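Local coordinates for ochratoxinase (Aspergillus niger, PDB 4C65), which hydrolyses the amide bond of the mycotoxin ochratoxin A to release phenylalanine, acting as a zinc-dependent carboxypeptidase of the amidohydrolase superfamily, at residues V285-I293 with L345-R353; M356-A364 with P398-Q406. All coordinates share one frame; numbering follows the deposited sequence.

Contact 1: residues V285-I293 with L345-R353; sequences VATRSVIEI and LELQFAVER
Glu346 reaches across from helix 344-354 and takes up backbone N-H groups at the start of helix 288-297. Glu346 OE2 accepts from Arg288 N and Glu346 OE1 from Ser289 N, both at 2.9 Å and through syn lone pairs. Ser289 OG also donates to Glu346 OE1, 2.6 Å away, meeting that oxygen nearly along its C-O axis. The glutamate chain turns about its CB-CG bond (chi2 63°), which brings the carboxylate to the helix end. The N-H groups probably stabilise its negative charge. A water links OE2 to Thr287 N.

The short helix segments cross at 89°. In this amidohydrolase TIM barrel, helix 288-297 follows strand 283-285. Thr287 lies in the connecting turn, its OG1 hydrogen-bonded to the zinc ligand His265.

Glu292 CG lies over the Phe349 ring, a CH-pi contact 3.7 Å from the centroid. Ser289 OG sits at that ring's edge, and Arg288 CG packs against Phe349 CB. Arg288 NE forms a hydrogen-bonded salt bridge with Glu292 OE2 at 2.8 Å. Glu292 OE2 also lies 3.1 Å from Arg353 NH1, but well out of the guanidinium plane, a salt bridge of charges alone. It probably offsets the like charges of Arg288 NH2 and Arg353 NH1, 3.8 Å apart.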
loop_
_atom_site.group_PDB
_atom_site.type_symbol
_atom_site.label_atom_id
_atom_site.label_comp_id
_atom_site.label_asym_id
_atom_site.label_seq_id
_atom_site.Cartn_x
_atom_site.Cartn_y
_atom_site.Cartn_z
ATOM N N VAL A 285 31.385 11.011 -27.129
ATOM C CA VAL A 285 32.094 10.121 -26.238
ATOM C C VAL A 285 31.925 8.700 -26.738
ATOM O O VAL A 285 30.880 8.075 -26.538
ATOM C CB VAL A 285 31.557 10.250 -24.811
ATOM C CG1 VAL A 285 32.342 9.355 -23.860
ATOM C CG2 VAL A 285 31.621 11.706 -24.375
ATOM N N ALA A 286 32.980 8.168 -27.345
ATOM C CA ALA A 286 32.883 6.907 -28.086
ATOM C C ALA A 286 32.748 5.647 -27.209
ATOM O O ALA A 286 32.041 4.725 -27.576
ATOM C CB ALA A 286 34.077 6.779 -29.030
ATOM N N THR A 287 33.411 5.645 -26.054
ATOM C CA THR A 287 33.572 4.446 -25.203
ATOM C C THR A 287 33.998 3.223 -26.002
ATOM O O THR A 287 33.358 2.184 -25.963
ATOM C CB THR A 287 32.323 4.134 -24.340
ATOM O OG1 THR A 287 31.248 3.693 -25.162
ATOM C CG2 THR A 287 31.862 5.363 -23.574
ATOM N N ARG A 288 35.112 3.351 -26.716
ATOM C CA ARG A 288 35.587 2.284 -27.582
ATOM C C ARG A 288 36.033 1.088 -26.772
ATOM O O ARG A 288 35.994 -0.033 -27.271
ATOM C CB ARG A 288 36.719 2.781 -28.502
ATOM C CG ARG A 288 37.258 1.750 -29.499
ATOM C CD ARG A 288 36.214 1.284 -30.496
ATOM N NE ARG A 288 36.696 0.175 -31.301
ATOM C CZ ARG A 288 36.014 -0.384 -32.309
ATOM N NH1 ARG A 288 34.793 0.038 -32.629
ATOM N NH2 ARG A 288 36.544 -1.378 -32.991
ATOM N N SER A 289 36.429 1.313 -25.519
ATOM C CA SER A 289 36.855 0.214 -24.629
ATOM C C SER A 289 35.814 -0.894 -24.535
ATOM O O SER A 289 36.139 -2.074 -24.604
ATOM C CB SER A 289 37.156 0.719 -23.221
ATOM O OG SER A 289 38.404 1.382 -23.173
ATOM N N VAL A 290 34.563 -0.512 -24.380
ATOM C CA VAL A 290 33.510 -1.465 -24.222
ATOM C C VAL A 290 33.329 -2.349 -25.458
ATOM O O VAL A 290 33.075 -3.558 -25.355
ATOM C CB VAL A 290 32.252 -0.688 -23.786
ATOM C CG1 VAL A 290 31.110 -0.705 -24.791
ATOM C CG2 VAL A 290 31.786 -1.117 -22.408
ATOM N N ILE A 291 33.471 -1.755 -26.632
ATOM C CA ILE A 291 33.441 -2.517 -27.887
ATOM C C ILE A 291 34.626 -3.470 -27.958
ATOM O O ILE A 291 34.481 -4.611 -28.398
ATOM C CB ILE A 291 33.435 -1.606 -29.136
ATOM C CG1 ILE A 291 32.019 -1.147 -29.482
ATOM C CG2 ILE A 291 33.741 -2.394 -30.399
ATOM C CD1 ILE A 291 31.297 -0.054 -28.766
ATOM N N GLU A 292 35.795 -2.989 -27.549
ATOM C CA GLU A 292 37.019 -3.765 -27.663
ATOM C C GLU A 292 36.993 -4.963 -26.741
ATOM O O GLU A 292 37.554 -5.995 -27.063
ATOM C CB GLU A 292 38.246 -2.892 -27.385
ATOM C CG GLU A 292 38.539 -1.840 -28.457
ATOM C CD GLU A 292 38.912 -2.445 -29.806
ATOM O OE1 GLU A 292 39.404 -3.586 -29.850
ATOM O OE2 GLU A 292 38.699 -1.767 -30.825
ATOM N N ILE A 293 36.323 -4.836 -25.600
ATOM C CA ILE A 293 36.201 -5.966 -24.665
ATOM C C ILE A 293 35.492 -7.162 -25.297
ATOM O O ILE A 293 36.002 -8.281 -25.249
ATOM C CB ILE A 293 35.483 -5.563 -23.358
ATOM C CG1 ILE A 293 36.429 -4.726 -22.502
ATOM C CG2 ILE A 293 35.016 -6.792 -22.579
ATOM C CD1 ILE A 293 35.725 -3.956 -21.406
ATOM N N LEU A 345 43.318 2.682 -21.135
ATOM C CA LEU A 345 43.118 2.026 -22.419
ATOM C C LEU A 345 42.372 2.890 -23.438
ATOM O O LEU A 345 42.567 2.744 -24.652
ATOM C CB LEU A 345 42.318 0.742 -22.243
ATOM C CG LEU A 345 42.999 -0.570 -21.868
ATOM C CD1 LEU A 345 42.035 -1.731 -22.065
ATOM C CD2 LEU A 345 44.229 -0.826 -22.718
ATOM N N GLU A 346 41.466 3.726 -22.958
ATOM C CA GLU A 346 40.661 4.527 -23.857
ATOM C C GLU A 346 41.540 5.519 -24.624
ATOM O O GLU A 346 41.232 5.867 -25.782
ATOM C CB GLU A 346 39.560 5.255 -23.088
ATOM C CG GLU A 346 38.477 5.856 -23.964
ATOM C CD GLU A 346 37.690 4.812 -24.743
ATOM O OE1 GLU A 346 37.678 3.631 -24.356
ATOM O OE2 GLU A 346 37.064 5.204 -25.752
ATOM N N LEU A 347 42.617 5.980 -23.982
ATOM C CA LEU A 347 43.568 6.863 -24.661
ATOM C C LEU A 347 44.270 6.100 -25.783
ATOM O O LEU A 347 44.435 6.626 -26.880
ATOM C CB LEU A 347 44.589 7.443 -23.678
ATOM C CG LEU A 347 44.052 8.544 -22.763
ATOM C CD1 LEU A 347 44.721 8.464 -21.414
ATOM C CD2 LEU A 347 44.247 9.925 -23.352
ATOM N N GLN A 348 44.678 4.876 -25.489
ATOM C CA GLN A 348 45.267 4.004 -26.484
ATOM C C GLN A 348 44.343 3.832 -27.695
ATOM O O GLN A 348 44.772 3.968 -28.828
ATOM C CB GLN A 348 45.564 2.651 -25.868
ATOM C CG GLN A 348 46.041 1.643 -26.875
ATOM C CD GLN A 348 46.485 0.339 -26.249
ATOM O OE1 GLN A 348 46.964 0.283 -25.118
ATOM N NE2 GLN A 348 46.414 -0.717 -27.036
ATOM N N PHE A 349 43.058 3.607 -27.437
ATOM C CA PHE A 349 42.121 3.401 -28.515
ATOM C C PHE A 349 41.835 4.668 -29.278
ATOM O O PHE A 349 41.619 4.610 -30.477
ATOM C CB PHE A 349 40.819 2.758 -28.012
ATOM C CG PHE A 349 41.014 1.404 -27.372
ATOM C CD1 PHE A 349 41.828 0.454 -27.958
ATOM C CD2 PHE A 349 40.346 1.077 -26.191
ATOM C CE1 PHE A 349 41.992 -0.785 -27.376
ATOM C CE2 PHE A 349 40.516 -0.157 -25.597
ATOM C CZ PHE A 349 41.336 -1.090 -26.194
ATOM N N ALA A 350 41.848 5.812 -28.602
ATOM C CA ALA A 350 41.716 7.093 -29.290
ATOM C C ALA A 350 42.790 7.262 -30.374
ATOM O O ALA A 350 42.509 7.738 -31.483
ATOM C CB ALA A 350 41.798 8.224 -28.299
ATOM N N VAL A 351 44.012 6.829 -30.063
ATOM C CA VAL A 351 45.110 6.896 -31.009
ATOM C C VAL A 351 45.026 5.760 -32.024
ATOM O O VAL A 351 44.949 5.999 -33.224
ATOM C CB VAL A 351 46.487 6.863 -30.286
ATOM C CG1 VAL A 351 47.640 6.784 -31.279
ATOM C CG2 VAL A 351 46.635 8.078 -29.377
ATOM N N GLU A 352 45.015 4.530 -31.534
ATOM C CA GLU A 352 45.190 3.349 -32.393
ATOM C C GLU A 352 43.949 2.891 -33.158
ATOM O O GLU A 352 44.072 2.200 -34.146
ATOM C CB GLU A 352 45.740 2.184 -31.570
ATOM C CG GLU A 352 47.124 2.476 -31.003
ATOM C CD GLU A 352 47.707 1.342 -30.183
ATOM O OE1 GLU A 352 47.115 0.247 -30.140
ATOM O OE2 GLU A 352 48.789 1.546 -29.580
ATOM N N ARG A 353 42.764 3.273 -32.695
ATOM C CA ARG A 353 41.525 2.989 -33.400
ATOM C C ARG A 353 40.935 4.250 -34.023
ATOM O O ARG A 353 40.501 4.243 -35.168
ATOM C CB ARG A 353 40.494 2.397 -32.449
ATOM C CG ARG A 353 40.805 1.021 -31.927
ATOM C CD ARG A 353 40.527 -0.048 -32.968
ATOM N NE ARG A 353 41.439 -1.184 -32.809
ATOM C CZ ARG A 353 41.182 -2.482 -33.024
ATOM N NH1 ARG A 353 39.980 -2.927 -33.442
ATOM N NH2 ARG A 353 42.158 -3.385 -32.820
HETATM O O HOH W 1 35.774 7.625 -25.367
#

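Contact 2: residues M356-A364 with P398-Q406; sequences MTPLEAIKA and PLEDIKVFQ
The N-terminal part of helix 358-365 faces the irregular segment 398-406, and the two backbones come closest at Pro358 and Leu399, whose CA atoms are 5.2 Å apart. No hydrogen bond joins the segments. Leu399 has the most surface buried here, and its CD2 does most of the touching. Leu399 CD2 lies 3.9 Å from Leu359 CD1 and as far from Ile362 CD1. CG is anti to the carbonyl carbon (chi1 -55°) and CD1 carries the chain on (chi2 177°), which leaves CD2 as the branch turned to the helix, close to the backbone of Leu359. The Pro358 ring lies against the Leu399 backbone, with Pro358 CG 3.6 Å from Leu399 O.

Ile362 CD1 also meets Pro398 CG at 3.9 Å and the edge of the Phe405 ring at CZ, 4.1 Å away. The side chains of Ile362 and Phe405 cross at about a right angle. Ile402 CD1 comes in against Pro358 CB at 4.0 Å and Ala361 CB at 4.2 Å.

Ile362 and Phe405 also touch Met62 of strand 60-67. Each segment is braced within itself: Asp401 OD1 accepts from Lys403 N in an Asx turn, and Thr357, the N-cap, forms a capping box with Glu360. The arrangement is apolar packing of a capped helix start on the loop between strands 391-394 and 411-416, within the amidohydrolase fold and away from the zinc site.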
loop_
_atom_site.group_PDB
_atom_site.type_symbol
_atom_site.label_atom_id
_atom_site.label_comp_id
_atom_site.label_asym_id
_atom_site.label_seq_id
_atom_site.Cartn_x
_atom_site.Cartn_y
_atom_site.Cartn_z
ATOM N N MET A 356 43.537 9.518 -33.590
ATOM C CA MET A 356 44.033 10.742 -32.939
ATOM C C MET A 356 45.544 10.714 -32.792
ATOM O O MET A 356 46.141 9.642 -32.720
ATOM C CB MET A 356 43.439 10.884 -31.544
ATOM C CG MET A 356 41.959 11.216 -31.535
ATOM S SD MET A 356 41.462 11.829 -29.925
ATOM C CE MET A 356 39.696 11.949 -30.131
ATOM N N THR A 357 46.161 11.888 -32.774
ATOM C CA THR A 357 47.545 12.001 -32.317
ATOM C C THR A 357 47.522 11.822 -30.809
ATOM O O THR A 357 46.491 12.041 -30.176
ATOM C CB THR A 357 48.173 13.375 -32.645
ATOM O OG1 THR A 357 47.385 14.408 -32.046
ATOM C CG2 THR A 357 48.251 13.609 -34.152
ATOM N N PRO A 358 48.638 11.384 -30.230
ATOM C CA PRO A 358 48.675 11.346 -28.782
ATOM C C PRO A 358 48.273 12.681 -28.145
ATOM O O PRO A 358 47.592 12.694 -27.130
ATOM C CB PRO A 358 50.132 10.994 -28.487
ATOM C CG PRO A 358 50.561 10.176 -29.666
ATOM C CD PRO A 358 49.835 10.770 -30.838
ATOM N N LEU A 359 48.697 13.788 -28.751
ATOM C CA LEU A 359 48.360 15.114 -28.228
ATOM C C LEU A 359 46.847 15.388 -28.291
ATOM O O LEU A 359 46.273 15.962 -27.358
ATOM C CB LEU A 359 49.130 16.200 -28.978
ATOM C CG LEU A 359 49.115 17.606 -28.383
ATOM C CD1 LEU A 359 49.745 17.630 -27.003
ATOM C CD2 LEU A 359 49.861 18.523 -29.318
ATOM N N GLU A 360 46.203 14.964 -29.378
ATOM C CA GLU A 360 44.738 15.086 -29.490
ATOM C C GLU A 360 44.013 14.192 -28.499
ATOM O O GLU A 360 42.996 14.590 -27.924
ATOM C CB GLU A 360 44.281 14.757 -30.899
ATOM C CG GLU A 360 44.582 15.852 -31.915
ATOM C CD GLU A 360 44.513 15.346 -33.356
ATOM O OE1 GLU A 360 44.287 14.150 -33.608
ATOM O OE2 GLU A 360 44.730 16.147 -34.277
ATOM N N ALA A 361 44.542 12.991 -28.292
ATOM C CA ALA A 361 43.975 12.058 -27.328
ATOM C C ALA A 361 43.982 12.651 -25.930
ATOM O O ALA A 361 42.987 12.574 -25.203
ATOM C CB ALA A 361 44.738 10.747 -27.341
ATOM N N ILE A 362 45.096 13.262 -25.574
ATOM C CA ILE A 362 45.222 13.922 -24.280
ATOM C C ILE A 362 44.255 15.087 -24.140
ATOM O O ILE A 362 43.668 15.270 -23.085
ATOM C CB ILE A 362 46.676 14.355 -24.017
ATOM C CG1 ILE A 362 47.514 13.104 -23.686
ATOM C CG2 ILE A 362 46.758 15.368 -22.875
ATOM C CD1 ILE A 362 49.004 13.342 -23.604
ATOM N N LYS A 363 44.057 15.834 -25.221
ATOM C CA LYS A 363 43.091 16.942 -25.267
ATOM C C LYS A 363 41.674 16.446 -24.989
ATOM O O LYS A 363 40.915 17.042 -24.228
ATOM C CB LYS A 363 43.150 17.592 -26.644
ATOM C CG LYS A 363 42.232 18.781 -26.808
ATOM C CD LYS A 363 42.046 19.249 -28.234
ATOM C CE LYS A 363 41.229 20.465 -28.198
ATOM N NZ LYS A 363 41.507 21.558 -29.154
ATOM N N ALA A 364 41.342 15.322 -25.597
ATOM C CA ALA A 364 40.035 14.693 -25.406
ATOM C C ALA A 364 39.841 14.169 -23.972
ATOM O O ALA A 364 38.701 14.032 -23.522
ATOM C CB ALA A 364 39.847 13.562 -26.409
ATOM N N PRO A 398 54.214 10.872 -22.590
ATOM C CA PRO A 398 53.132 10.111 -23.172
ATOM C C PRO A 398 52.945 10.363 -24.671
ATOM O O PRO A 398 52.339 9.546 -25.344
ATOM C CB PRO A 398 51.921 10.571 -22.369
ATOM C CG PRO A 398 52.252 11.963 -21.968
ATOM C CD PRO A 398 53.723 11.957 -21.712
ATOM N N LEU A 399 53.481 11.469 -25.187
ATOM C CA LEU A 399 53.372 11.793 -26.606
ATOM C C LEU A 399 54.219 10.858 -27.455
ATOM O O LEU A 399 53.944 10.708 -28.640
ATOM C CB LEU A 399 53.791 13.241 -26.862
ATOM C CG LEU A 399 53.057 14.300 -26.051
ATOM C CD1 LEU A 399 53.631 15.667 -26.347
ATOM C CD2 LEU A 399 51.570 14.272 -26.346
ATOM N N GLU A 400 55.232 10.241 -26.837
ATOM C CA GLU A 400 56.074 9.212 -27.496
ATOM C C GLU A 400 55.412 7.869 -27.397
ATOM O O GLU A 400 55.694 7.011 -28.207
ATOM C CB GLU A 400 57.441 8.956 -26.796
ATOM C CG GLU A 400 58.697 8.987 -27.642
ATOM C CD GLU A 400 59.363 10.307 -27.461
ATOM O OE1 GLU A 400 59.831 10.544 -26.322
ATOM O OE2 GLU A 400 59.385 11.111 -28.405
ATOM N N ASP A 401 54.596 7.654 -26.366
ATOM C CA ASP A 401 53.901 6.380 -26.164
ATOM C C ASP A 401 52.681 6.589 -25.283
ATOM O O ASP A 401 52.790 6.749 -24.060
ATOM C CB ASP A 401 54.850 5.345 -25.543
ATOM C CG ASP A 401 54.217 3.960 -25.391
ATOM O OD1 ASP A 401 53.143 3.678 -25.974
ATOM O OD2 ASP A 401 54.823 3.132 -24.675
ATOM N N ILE A 402 51.506 6.538 -25.903
ATOM C CA ILE A 402 50.256 6.764 -25.189
ATOM C C ILE A 402 49.945 5.687 -24.130
ATOM O O ILE A 402 49.179 5.928 -23.208
ATOM C CB ILE A 402 49.082 6.929 -26.178
ATOM C CG1 ILE A 402 47.929 7.701 -25.537
ATOM C CG2 ILE A 402 48.621 5.590 -26.740
ATOM C CD1 ILE A 402 48.171 9.199 -25.459
ATOM N N LYS A 403 50.570 4.522 -24.249
ATOM C CA LYS A 403 50.396 3.444 -23.280
ATOM C C LYS A 403 51.076 3.708 -21.932
ATOM O O LYS A 403 50.941 2.918 -21.004
ATOM C CB LYS A 403 50.951 2.134 -23.838
ATOM C CG LYS A 403 50.251 1.644 -25.079
ATOM C CD LYS A 403 50.800 0.290 -25.492
ATOM C CE LYS A 403 50.307 -0.062 -26.865
ATOM N NZ LYS A 403 51.015 -1.249 -27.384
ATOM N N VAL A 404 51.853 4.780 -21.844
ATOM C CA VAL A 404 52.527 5.122 -20.596
ATOM C C VAL A 404 51.524 5.252 -19.441
ATOM O O VAL A 404 51.796 4.812 -18.319
ATOM C CB VAL A 404 53.362 6.411 -20.768
ATOM C CG1 VAL A 404 53.760 6.981 -19.420
ATOM C CG2 VAL A 404 54.625 6.109 -21.581
ATOM N N PHE A 405 50.347 5.798 -19.744
ATOM C CA PHE A 405 49.285 5.956 -18.757
ATOM C C PHE A 405 48.794 4.634 -18.148
ATOM O O PHE A 405 48.162 4.627 -17.106
ATOM C CB PHE A 405 48.100 6.669 -19.378
ATOM C CG PHE A 405 48.379 8.075 -19.777
ATOM C CD1 PHE A 405 48.568 9.053 -18.824
ATOM C CD2 PHE A 405 48.419 8.430 -21.110
ATOM C CE1 PHE A 405 48.813 10.366 -19.190
ATOM C CE2 PHE A 405 48.667 9.739 -21.489
ATOM C CZ PHE A 405 48.870 10.707 -20.528
ATOM N N GLN A 406 49.089 3.515 -18.792
ATOM C CA GLN A 406 48.674 2.214 -18.274
ATOM C C GLN A 406 49.583 1.668 -17.169
ATOM O O GLN A 406 49.278 0.619 -16.608
ATOM C CB GLN A 406 48.544 1.200 -19.416
ATOM C CG GLN A 406 47.349 1.502 -20.314
ATOM C CD GLN A 406 47.392 0.719 -21.593
ATOM O OE1 GLN A 406 47.641 -0.483 -21.580
ATOM N NE2 GLN A 406 47.180 1.389 -22.709
#

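How the contacts relate
Both contacts are built on consecutive helices. Helix 344-354 serves contact 1, and helix 358-365, next in the chain, serves contact 2. Their centres are 12 Å apart. They meet directly: Gln348 OE1 probably bonds to Gln406 NE2, Ala350 O to Met356 N, Leu347 packs on Ala361, and Glu352 packs on Lys403. Contact 1 is partly buried, polar and charged. It adjoins the zinc ligands through Thr287. Contact 2 is buried and apolar, away from the annotated sites. It joins a helix to a loop, whereas contact 1 joins two helices. No neighbouring subunit touches either.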